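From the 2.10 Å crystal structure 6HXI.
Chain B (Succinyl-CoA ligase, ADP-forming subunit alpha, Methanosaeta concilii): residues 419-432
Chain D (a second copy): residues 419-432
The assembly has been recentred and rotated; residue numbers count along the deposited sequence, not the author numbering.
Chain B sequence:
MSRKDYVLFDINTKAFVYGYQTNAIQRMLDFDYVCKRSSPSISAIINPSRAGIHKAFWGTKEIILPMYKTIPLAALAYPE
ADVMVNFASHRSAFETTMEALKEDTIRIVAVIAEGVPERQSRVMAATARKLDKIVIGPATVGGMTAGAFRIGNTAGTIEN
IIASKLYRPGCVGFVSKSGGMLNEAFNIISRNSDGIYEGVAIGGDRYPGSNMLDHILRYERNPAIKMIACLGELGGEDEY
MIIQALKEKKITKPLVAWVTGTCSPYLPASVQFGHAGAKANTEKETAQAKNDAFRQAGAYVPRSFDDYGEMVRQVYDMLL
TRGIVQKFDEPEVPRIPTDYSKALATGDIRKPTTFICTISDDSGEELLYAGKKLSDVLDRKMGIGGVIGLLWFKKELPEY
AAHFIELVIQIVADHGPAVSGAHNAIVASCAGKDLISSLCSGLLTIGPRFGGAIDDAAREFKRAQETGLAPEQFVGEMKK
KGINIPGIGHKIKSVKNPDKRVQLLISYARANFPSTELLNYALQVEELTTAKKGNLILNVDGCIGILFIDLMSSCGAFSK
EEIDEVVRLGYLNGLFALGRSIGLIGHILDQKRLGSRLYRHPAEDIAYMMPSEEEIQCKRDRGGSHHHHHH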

ATOM      1  N   VAL B 419       0.368  14.340  12.259  1.00 25.96           N
ATOM      2  CA  VAL B 419       1.534  13.967  11.434  1.00 24.45           C
ATOM      3  C   VAL B 419       1.120  13.192  10.145  1.00 27.87           C
ATOM      4  O   VAL B 419       0.080  12.516  10.139  1.00 26.34           O
ATOM      5  N   SER B 420       1.962  13.242   9.094  1.00 23.87           N
ATOM      6  CA  SER B 420       1.656  12.691   7.760  1.00 23.01           C
ATOM      7  C   SER B 420       0.997  11.305   7.772  1.00 27.88           C
ATOM      8  O   SER B 420      -0.064  11.142   7.180  1.00 28.24           O
ATOM      9  N   GLY B 421       1.636  10.346   8.413  1.00 23.20           N
ATOM     10  CA  GLY B 421       1.170   8.965   8.501  1.00 23.96           C
ATOM     11  C   GLY B 421      -0.179   8.810   9.154  1.00 25.79           C
ATOM     12  O   GLY B 421      -1.062   8.166   8.590  1.00 25.21           O
ATOM     13  N   ALA B 422      -0.359   9.426  10.340  1.00 23.21           N
ATOM     14  CA  ALA B 422      -1.612   9.330  11.079  1.00 22.64           C
ATOM     15  C   ALA B 422      -2.689  10.049  10.257  1.00 22.93           C
ATOM     16  O   ALA B 422      -3.770   9.523  10.066  1.00 24.25           O
ATOM     17  N   HIS B 423      -2.340  11.172   9.710  1.00 22.61           N
ATOM     18  CA  HIS B 423      -3.233  12.001   8.882  1.00 22.65           C
ATOM     19  C   HIS B 423      -3.742  11.242   7.660  1.00 21.50           C
ATOM     20  O   HIS B 423      -4.936  11.221   7.448  1.00 22.55           O
ATOM     21  N   ASN B 424      -2.886  10.551   6.937  1.00 19.84           N
ATOM     22  CA  ASN B 424      -3.318   9.774   5.771  1.00 20.03           C
ATOM     23  C   ASN B 424      -4.193   8.579   6.146  1.00 23.30           C
ATOM     24  O   ASN B 424      -5.148   8.271   5.412  1.00 24.02           O
ATOM     25  N   ALA B 425      -3.844   7.905   7.253  1.00 18.78           N
ATOM     26  CA  ALA B 425      -4.576   6.739   7.787  1.00 18.83           C
ATOM     27  C   ALA B 425      -6.016   7.168   8.198  1.00 23.00           C
ATOM     28  O   ALA B 425      -6.945   6.425   7.989  1.00 21.71           O
ATOM     29  N   ILE B 426      -6.177   8.392   8.741  1.00 21.40           N
ATOM     30  CA  ILE B 426      -7.434   8.972   9.188  1.00 21.03           C
ATOM     31  C   ILE B 426      -8.292   9.325   8.006  1.00 24.45           C
ATOM     32  O   ILE B 426      -9.493   9.098   8.052  1.00 25.94           O
ATOM     33  N   VAL B 427      -7.702   9.935   6.978  1.00 20.46           N
ATOM     34  CA  VAL B 427      -8.420  10.274   5.759  1.00 19.72           C
ATOM     35  C   VAL B 427      -8.961   8.977   5.111  1.00 21.76           C
ATOM     36  O   VAL B 427     -10.140   8.913   4.817  1.00 23.48           O
ATOM     37  N   ALA B 428      -8.147   7.971   4.919  1.00 17.62           N
ATOM     38  CA  ALA B 428      -8.582   6.678   4.339  1.00 18.45           C
ATOM     39  C   ALA B 428      -9.711   6.073   5.205  1.00 23.60           C
ATOM     40  O   ALA B 428     -10.676   5.552   4.642  1.00 22.86           O
ATOM     41  N   SER B 429      -9.555   6.102   6.559  1.00 22.07           N
ATOM     42  CA  SER B 429     -10.584   5.585   7.494  1.00 24.00           C
ATOM     43  C   SER B 429     -11.895   6.376   7.325  1.00 25.61           C
ATOM     44  O   SER B 429     -12.952   5.787   7.275  1.00 24.88           O
ATOM     45  N   CYS B 430     -11.807   7.686   7.183  1.00 23.85           N
ATOM     46  CA  CYS B 430     -12.964   8.566   6.961  1.00 26.47           C
ATOM     47  C   CYS B 430     -13.612   8.287   5.576  1.00 29.75           C
ATOM     48  O   CYS B 430     -14.800   8.523   5.402  1.00 25.95           O
ATOM     49  N   ALA B 431     -12.834   7.742   4.624  1.00 27.03           N
ATOM     50  CA  ALA B 431     -13.331   7.363   3.307  1.00 27.16           C
ATOM     51  C   ALA B 431     -13.968   5.956   3.354  1.00 28.32           C
ATOM     52  O   ALA B 431     -14.298   5.396   2.299  1.00 27.94           O
ATOM     53  N   GLY B 432     -14.126   5.416   4.562  1.00 21.56           N
ATOM     54  CA  GLY B 432     -14.741   4.120   4.824  1.00 20.23           C
ATOM     55  C   GLY B 432     -13.895   2.956   4.441  1.00 25.92           C
ATOM     56  O   GLY B 432     -14.421   1.881   4.198  1.00 29.34           O
TER
ATOM     57  N   VAL D 419      -9.987  16.229  -2.992  1.00 26.02           N
ATOM     58  CA  VAL D 419     -10.649  14.928  -2.725  1.00 24.29           C
ATOM     59  C   VAL D 419      -9.685  13.931  -2.050  1.00 28.34           C
ATOM     60  O   VAL D 419      -8.470  14.030  -2.246  1.00 28.57           O
ATOM     61  N   SER D 420     -10.225  12.974  -1.283  1.00 24.99           N
ATOM     62  CA  SER D 420      -9.460  12.020  -0.463  1.00 25.97           C
ATOM     63  C   SER D 420      -8.197  11.447  -1.118  1.00 28.39           C
ATOM     64  O   SER D 420      -7.115  11.559  -0.541  1.00 30.50           O
ATOM     65  N   GLY D 421      -8.352  10.852  -2.281  1.00 23.41           N
ATOM     66  CA  GLY D 421      -7.270  10.237  -3.058  1.00 22.93           C
ATOM     67  C   GLY D 421      -6.161  11.190  -3.426  1.00 25.29           C
ATOM     68  O   GLY D 421      -4.990  10.908  -3.175  1.00 22.93           O
ATOM     69  N   ALA D 422      -6.531  12.342  -4.035  1.00 22.22           N
ATOM     70  CA  ALA D 422      -5.546  13.318  -4.452  1.00 21.42           C
ATOM     71  C   ALA D 422      -4.883  13.874  -3.187  1.00 25.19           C
ATOM     72  O   ALA D 422      -3.681  13.976  -3.120  1.00 26.02           O
ATOM     73  N   HIS D 423      -5.671  14.163  -2.184  1.00 22.04           N
ATOM     74  CA  HIS D 423      -5.186  14.705  -0.912  1.00 22.89           C
ATOM     75  C   HIS D 423      -4.141  13.794  -0.270  1.00 25.56           C
ATOM     76  O   HIS D 423      -3.085  14.288   0.085  1.00 23.80           O
ATOM     77  N   ASN D 424      -4.377  12.474  -0.224  1.00 22.52           N
ATOM     78  CA  ASN D 424      -3.420  11.552   0.371  1.00 22.08           C
ATOM     79  C   ASN D 424      -2.118  11.419  -0.437  1.00 21.91           C
ATOM     80  O   ASN D 424      -1.050  11.317   0.163  1.00 21.93           O
ATOM     81  N   ALA D 425      -2.206  11.429  -1.754  1.00 19.37           N
ATOM     82  CA  ALA D 425      -1.073  11.328  -2.682  1.00 20.11           C
ATOM     83  C   ALA D 425      -0.193  12.574  -2.525  1.00 24.40           C
ATOM     84  O   ALA D 425       1.009  12.464  -2.616  1.00 24.65           O
ATOM     85  N   ILE D 426      -0.811  13.758  -2.346  1.00 19.63           N
ATOM     86  CA  ILE D 426      -0.131  15.037  -2.169  1.00 17.92           C
ATOM     87  C   ILE D 426       0.618  15.060  -0.852  1.00 24.09           C
ATOM     88  O   ILE D 426       1.737  15.552  -0.794  1.00 24.52           O
ATOM     89  N   VAL D 427       0.005  14.537   0.211  1.00 20.37           N
ATOM     90  CA  VAL D 427       0.648  14.471   1.500  1.00 20.00           C
ATOM     91  C   VAL D 427       1.857  13.526   1.379  1.00 24.89           C
ATOM     92  O   VAL D 427       2.958  13.910   1.782  1.00 25.46           O
ATOM     93  N   ALA D 428       1.667  12.322   0.739  1.00 22.48           N
ATOM     94  CA  ALA D 428       2.784  11.372   0.580  1.00 20.28           C
ATOM     95  C   ALA D 428       3.912  11.997  -0.271  1.00 23.09           C
ATOM     96  O   ALA D 428       5.047  11.921   0.116  1.00 23.33           O
ATOM     97  N   SER D 429       3.574  12.776  -1.315  1.00 22.49           N
ATOM     98  CA  SER D 429       4.547  13.472  -2.170  1.00 21.36           C
ATOM     99  C   SER D 429       5.276  14.567  -1.383  1.00 28.32           C
ATOM    100  O   SER D 429       6.494  14.711  -1.506  1.00 29.56           O
ATOM    101  N   CYS D 430       4.551  15.302  -0.524  1.00 26.06           N
ATOM    102  CA  CYS D 430       5.116  16.342   0.348  1.00 25.70           C
ATOM    103  C   CYS D 430       6.058  15.737   1.420  1.00 29.09           C
ATOM    104  O   CYS D 430       6.956  16.413   1.890  1.00 27.98           O
ATOM    105  N   ALA D 431       5.896  14.456   1.729  1.00 25.08           N
ATOM    106  CA  ALA D 431       6.742  13.740   2.656  1.00 25.90           C
ATOM    107  C   ALA D 431       7.986  13.203   1.928  1.00 28.07           C
ATOM    108  O   ALA D 431       8.723  12.426   2.503  1.00 25.89           O
ATOM    109  N   GLY D 432       8.148  13.571   0.641  1.00 23.20           N
ATOM    110  CA  GLY D 432       9.280  13.163  -0.174  1.00 20.96           C
ATOM    111  C   GLY D 432       9.203  11.744  -0.664  1.00 23.64           C
ATOM    112  O   GLY D 432      10.221  11.151  -1.016  1.00 23.91           O
TER

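The two copies of helix 420-430 pack against each other almost antiparallel, their N-to-C directions 169° apart and their axes 10.0 Å apart at closest approach. The register is nearly symmetric about the two asparagines: Asn B424 CA lies 5.7 Å from Asn D424 CA, while Ser B420 CA to Val D427 CA is 6.6 Å and Val B427 CA to Ser D420 CA is 6.5 Å. Ser B420, Asn B424, Val B427 and Ala B431, and likewise Ser D420, Asn D424, Val D427 and Ala D431, direct CA-to-CB toward the other helix, a three-to-four-residue spacing that keeps them on one helical face. Together the stretches bury 454 Å², and the asparagines and valines contribute most.

Asn B424 and Asn D424 share one conformation, chi1 -85° and -88° (m) with chi2 25° in both. It carries each amide across to the partner's backbone: Asn B424 ND2 donates to Asn D424 O, and Asn D424 ND2 donates to Asn B424 O, each at 2.9 Å with an N-H...O angle of 151°. Asn B424 O and Asn D424 O also accept the helical bonds from Ala B428 N and Ala D428 N, respectively, so the crossing bond adds to the helix's own pattern without replacing it. The arrangement leaves Asn B424 OD1 and Asn D424 OD1 3.5 Å apart, two acceptors with no hydrogen bond between them. Each oxygen instead lies close to a methyl group, with Asn B424 OD1 to Val D427 CG1 and Asn D424 OD1 to Val B427 CG1 both 3.2 Å.

The CA-to-CB bonds of His B423 and His D423 point sideways relative to the other stretch, but chi1 of 178° (t) with chi2 of 76° and 73° brings the ring ends nearer the partner. The rings meet rim to rim, centroids 5.0 Å apart and planes at 80°, so neither covers the other's face. His B423 NE2 and His D423 NE2 are hydrogen-bonded at 2.7 Å and 172°; either could be the donor.

The valines are t as well, with chi1 168° in Val B427 and 169° in Val D427. In this rotamer CG1 makes the closest approach to the asparagine oxygen and the serine. CG2 lies at the histidine edge, with Val B427 CG2 4.0 Å from His D423 CD2 and Val D427 CG2 4.1 Å from His B423 CD2, and is also near the asparagine oxygen (Val B427 CG2 to Asn D424 OD1 3.9 Å, Val D427 CG2 to Asn B424 OD1 3.8 Å).

Both serines have chi1 -75° (m). Ser B420 OG lies 3.7 Å from Val D427 CG1, and its polar link to the partner runs through water 1, which is 2.8 Å from Ser B420 OG and donates to Val D427 O at 2.9 Å. Water 2 repeats the bridge, 2.7 Å from Ser D420 OG and donating to Val B427 O at 2.8 Å. Beyond each helix end, the methyls of Ala B431 and Ala D431 close on the same hydroxyls: Ala B431 CB is 4.3 Å from Ser D420 OG, and Ala D431 CB is 4.5 Å from Ser B420 OG.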

ATOM      1  CB  VAL B 419       2.610  13.245  12.245  1.00 26.33           C
ATOM      2  CG1 VAL B 419       3.109  14.115  13.404  1.00 26.70           C
ATOM      3  CG2 VAL B 419       2.090  11.932  12.737  1.00 25.42           C
ATOM      4  CB  SER B 420       2.900  12.692   6.873  1.00 23.84           C
ATOM      5  OG  SER B 420       3.110  14.034   6.465  1.00 30.56           O
ATOM      6  CB  ALA B 422      -1.457   9.948  12.461  1.00 21.71           C
ATOM      7  CB  HIS B 423      -2.623  13.364   8.518  1.00 21.52           C
ATOM      8  CG  HIS B 423      -3.543  14.164   7.643  1.00 24.47           C
ATOM      9  ND1 HIS B 423      -4.676  14.813   8.175  1.00 26.87           N
ATOM     10  CD2 HIS B 423      -3.480  14.399   6.308  1.00 23.56           C
ATOM     11  CE1 HIS B 423      -5.256  15.434   7.138  1.00 24.97           C
ATOM     12  NE2 HIS B 423      -4.591  15.184   5.989  1.00 24.32           N
ATOM     13  CB  ASN B 424      -2.142   9.352   4.878  1.00 16.70           C
ATOM     14  CG  ASN B 424      -1.780  10.410   3.897  1.00 30.30           C
ATOM     15  OD1 ASN B 424      -2.025  11.595   4.114  1.00 24.98           O
ATOM     16  ND2 ASN B 424      -1.228  10.008   2.767  1.00 21.73           N
ATOM     17  CB  ALA B 425      -3.804   6.096   8.989  1.00 19.35           C
ATOM     18  CB  ILE B 426      -7.131  10.221  10.102  1.00 23.94           C
ATOM     19  CG1 ILE B 426      -6.706   9.764  11.530  1.00 22.93           C
ATOM     20  CG2 ILE B 426      -8.312  11.226  10.130  1.00 20.09           C
ATOM     21  CD1 ILE B 426      -6.148  10.894  12.427  1.00 23.84           C
ATOM     22  CB  VAL B 427      -7.549  11.123   4.808  1.00 22.32           C
ATOM     23  CG1 VAL B 427      -8.165  11.237   3.427  1.00 20.99           C
ATOM     24  CG2 VAL B 427      -7.284  12.510   5.420  1.00 21.92           C
ATOM     25  CB  ALA B 428      -7.378   5.680   4.275  1.00 16.70           C
ATOM     26  CB  SER B 429     -10.104   5.637   8.946  1.00 25.69           C
ATOM     27  OG  SER B 429     -10.913   4.826   9.786  1.00 28.32           O
ATOM     28  CB  CYS B 430     -12.566  10.035   7.100  1.00 27.75           C
ATOM     29  SG  CYS B 430     -12.178  10.533   8.793  1.00 32.72           S
ATOM     30  CB  ALA B 431     -12.208   7.421   2.287  1.00 27.30           C
TER
ATOM     31  CB  VAL D 419     -11.318  14.356  -3.994  1.00 27.48           C
ATOM     32  CG1 VAL D 419     -12.403  15.314  -4.534  1.00 28.12           C
ATOM     33  CG2 VAL D 419     -10.270  14.049  -5.051  1.00 26.39           C
ATOM     34  CB  SER D 420     -10.350  10.894   0.047  1.00 30.44           C
ATOM     35  OG  SER D 420     -11.155  11.407   1.095  1.00 37.84           O
ATOM     36  CB  ALA D 422      -6.190  14.422  -5.282  1.00 20.69           C
ATOM     37  CB  HIS D 423      -6.342  15.051   0.059  1.00 20.98           C
ATOM     38  CG  HIS D 423      -5.837  15.560   1.367  1.00 24.00           C
ATOM     39  ND1 HIS D 423      -5.293  16.837   1.489  1.00 24.24           N
ATOM     40  CD2 HIS D 423      -5.755  14.928   2.574  1.00 23.90           C
ATOM     41  CE1 HIS D 423      -4.947  16.955   2.769  1.00 22.61           C
ATOM     42  NE2 HIS D 423      -5.203  15.834   3.456  1.00 23.21           N
ATOM     43  CB  ASN D 424      -4.066  10.172   0.662  1.00 21.92           C
ATOM     44  CG  ASN D 424      -4.689  10.144   2.002  1.00 31.18           C
ATOM     45  OD1 ASN D 424      -5.070  11.180   2.526  1.00 21.86           O
ATOM     46  ND2 ASN D 424      -4.790   8.976   2.618  1.00 20.07           N
ATOM     47  CB  ALA D 425      -1.596  11.260  -4.163  1.00 20.00           C
ATOM     48  CB  ILE D 426      -1.187  16.172  -2.275  1.00 21.18           C
ATOM     49  CG1 ILE D 426      -1.555  16.419  -3.758  1.00 21.74           C
ATOM     50  CG2 ILE D 426      -0.750  17.480  -1.562  1.00 20.34           C
ATOM     51  CD1 ILE D 426      -2.788  17.385  -3.972  1.00 21.04           C
ATOM     52  CB  VAL D 427      -0.355  14.075   2.619  1.00 23.92           C
ATOM     53  CG1 VAL D 427       0.378  13.741   3.942  1.00 22.83           C
ATOM     54  CG2 VAL D 427      -1.414  15.171   2.817  1.00 23.67           C
ATOM     55  CB  ALA D 428       2.293  10.030   0.019  1.00 18.40           C
ATOM     56  CB  SER D 429       3.853  14.037  -3.411  1.00 22.91           C
ATOM     57  OG  SER D 429       4.813  14.386  -4.395  1.00 30.01           O
ATOM     58  CB  CYS D 430       4.009  17.167   0.985  1.00 26.31           C
ATOM     59  SG  CYS D 430       3.170  18.262  -0.174  1.00 31.08           S
ATOM     60  CB  ALA D 431       5.956  12.605   3.290  1.00 26.94           C
TER
HETATM   61  O   HOH W   1       3.607  15.469   4.110  1.00 23.84           O
HETATM   62  O   HOH W   2     -11.934  10.707   3.604  1.00 24.58           O